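PDB 5HIW: cytochrome P450 CYP260B1 from Sorangium cellulosum, which belongs to the cytochrome P450 family of heme-containing proteins and binds heme (protoporphyrin IX containing iron) within a mostly helical fold. Local coordinates for residues V49-D54 against T297-S302. Numbering follows the deposited sequence.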
loop_
_atom_site.group_PDB
_atom_site.type_symbol
_atom_site.label_atom_id
_atom_site.label_comp_id
_atom_site.label_asym_id
_atom_site.label_seq_id
_atom_site.Cartn_x
_atom_site.Cartn_y
_atom_site.Cartn_z
ATOM N N VAL A 49 4.924 -2.268 -17.583
ATOM C CA VAL A 49 6.026 -1.281 -17.507
ATOM C C VAL A 49 5.960 -0.274 -18.625
ATOM O O VAL A 49 6.118 0.945 -18.409
ATOM C CB VAL A 49 7.347 -2.019 -17.431
ATOM C CG1 VAL A 49 8.541 -1.099 -17.619
ATOM C CG2 VAL A 49 7.436 -2.800 -16.080
ATOM N N ALA A 50 5.688 -0.768 -19.839
ATOM C CA ALA A 50 5.488 0.150 -20.992
ATOM C C ALA A 50 4.359 1.163 -20.783
ATOM O O ALA A 50 4.498 2.374 -21.096
ATOM C CB ALA A 50 5.258 -0.695 -22.270
ATOM N N VAL A 51 3.189 0.702 -20.297
ATOM C CA VAL A 51 2.092 1.609 -20.010
ATOM C C VAL A 51 2.535 2.614 -18.980
ATOM O O VAL A 51 2.237 3.809 -19.133
ATOM C CB VAL A 51 0.823 0.908 -19.472
ATOM C CG1 VAL A 51 -0.193 1.924 -18.992
ATOM C CG2 VAL A 51 0.215 0.047 -20.589
ATOM N N LEU A 52 3.128 2.125 -17.879
ATOM C CA LEU A 52 3.555 3.073 -16.811
ATOM C C LEU A 52 4.595 4.126 -17.317
ATOM O O LEU A 52 4.589 5.265 -16.845
ATOM C CB LEU A 52 4.140 2.291 -15.630
ATOM C CG LEU A 52 3.121 1.465 -14.806
ATOM C CD1 LEU A 52 3.918 0.610 -13.823
ATOM C CD2 LEU A 52 2.048 2.369 -14.165
ATOM N N ARG A 53 5.472 3.729 -18.232
ATOM C CA ARG A 53 6.428 4.646 -18.853
ATOM C C ARG A 53 5.757 5.762 -19.688
ATOM O O ARG A 53 6.204 6.878 -19.673
ATOM C CB ARG A 53 7.427 3.864 -19.731
ATOM C CG ARG A 53 8.518 4.710 -20.353
ATOM C CD ARG A 53 9.617 3.878 -21.017
ATOM N NE ARG A 53 10.932 4.510 -20.837
ATOM C CZ ARG A 53 11.680 4.446 -19.724
ATOM N NH1 ARG A 53 11.283 3.770 -18.642
ATOM N NH2 ARG A 53 12.844 5.072 -19.689
ATOM N N ASP A 54 4.694 5.470 -20.422
ATOM C CA ASP A 54 4.075 6.460 -21.285
ATOM C C ASP A 54 2.923 7.152 -20.559
ATOM O O ASP A 54 1.725 6.798 -20.732
ATOM C CB ASP A 54 3.577 5.760 -22.561
ATOM C CG ASP A 54 3.060 6.727 -23.617
ATOM O OD1 ASP A 54 2.870 7.920 -23.351
ATOM O OD2 ASP A 54 2.800 6.255 -24.727
ATOM N N THR A 297 -10.840 4.590 -22.827
ATOM C CA THR A 297 -10.847 3.347 -22.073
ATOM C C THR A 297 -10.250 3.512 -20.677
ATOM O O THR A 297 -9.261 4.202 -20.512
ATOM C CB THR A 297 -9.962 2.341 -22.778
ATOM O OG1 THR A 297 -10.374 2.226 -24.142
ATOM C CG2 THR A 297 -9.984 0.963 -22.076
ATOM N N ILE A 298 -10.851 2.865 -19.694
ATOM C CA ILE A 298 -10.250 2.706 -18.358
ATOM C C ILE A 298 -9.542 1.340 -18.279
ATOM O O ILE A 298 -10.191 0.289 -18.468
ATOM C CB ILE A 298 -11.312 2.817 -17.277
ATOM C CG1 ILE A 298 -12.018 4.197 -17.381
ATOM C CG2 ILE A 298 -10.681 2.595 -15.912
ATOM C CD1 ILE A 298 -13.102 4.456 -16.334
ATOM N N LEU A 299 -8.225 1.370 -18.033
ATOM C CA LEU A 299 -7.311 0.220 -18.124
ATOM C C LEU A 299 -6.744 -0.140 -16.751
ATOM O O LEU A 299 -6.292 0.749 -16.022
ATOM C CB LEU A 299 -6.202 0.578 -19.069
ATOM C CG LEU A 299 -5.255 -0.482 -19.541
ATOM C CD1 LEU A 299 -6.019 -1.554 -20.362
ATOM C CD2 LEU A 299 -4.137 0.120 -20.357
ATOM N N TYR A 300 -6.837 -1.425 -16.373
ATOM C CA TYR A 300 -6.308 -1.911 -15.145
ATOM C C TYR A 300 -4.993 -2.657 -15.397
ATOM O O TYR A 300 -4.912 -3.614 -16.218
ATOM C CB TYR A 300 -7.359 -2.799 -14.454
ATOM C CG TYR A 300 -7.041 -3.372 -13.075
ATOM C CD1 TYR A 300 -6.314 -4.520 -12.908
ATOM C CD2 TYR A 300 -7.469 -2.736 -11.966
ATOM C CE1 TYR A 300 -6.053 -5.021 -11.634
ATOM C CE2 TYR A 300 -7.231 -3.224 -10.705
ATOM C CZ TYR A 300 -6.578 -4.368 -10.540
ATOM O OH TYR A 300 -6.325 -4.830 -9.287
ATOM N N LEU A 301 -3.983 -2.312 -14.604
ATOM C CA LEU A 301 -2.635 -2.930 -14.726
ATOM C C LEU A 301 -2.374 -3.860 -13.567
ATOM O O LEU A 301 -2.472 -3.448 -12.405
ATOM C CB LEU A 301 -1.559 -1.836 -14.738
ATOM C CG LEU A 301 -1.743 -0.666 -15.703
ATOM C CD1 LEU A 301 -0.614 0.347 -15.602
ATOM C CD2 LEU A 301 -1.739 -1.239 -17.108
ATOM N N SER A 302 -2.123 -5.138 -13.844
ATOM C CA SER A 302 -1.771 -6.067 -12.820
ATOM C C SER A 302 -0.357 -5.779 -12.295
ATOM O O SER A 302 0.608 -5.722 -13.049
ATOM C CB SER A 302 -1.749 -7.507 -13.310
ATOM O OG SER A 302 -1.343 -8.389 -12.247
#
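The last turn of helix 45-53 passes over strand 298-302 with its axis 9.9 Å from that of the strand, the two N-to-C directions standing 125° apart, and Val51 and Leu301 form the nearest pair of CA atoms, 8.4 Å from each other. The contact is wholly apolar, and Leu301 is its hub: its CD1 lies between Leu52 and Val51, while its CD2 meets Val51 alone. Leu301 CD1 is 3.6 Å from Leu52 CD2 and 3.8 Å from Val51 CG1. Leu301 CD2 lies 4.0 Å from Val51 CG1 and 4.1 Å from Val51 CB. With Val51 CG1 anti to the backbone N (chi1 171°), it is this methyl that meets the fork of Leu301 between CD1 and CD2. Leu52 runs past Leu301 in the opposite direction. Since strand residues alternate, Leu299 and Leu301 both direct their CB toward the helix, while Tyr300 between them lies on the other face, where its ring meets that of Phe8. Strand 298-302 is an inner strand of the mixed sheet found in the beta-rich region of the P450 fold, running parallel to 39-42 and antiparallel to 277-282, so helix 45-53 packs against one face of this sheet. Leu52 also touches Ile278 and Arg280 of the adjoining strand 277-282, and its side chain lies about 5 Å from the heme. Leu299, two residues before the hub, adds a looser approach, with Leu299 CD2 4.4 Å from Val51 CG2, and its side chain also touches Pro40 and Val42.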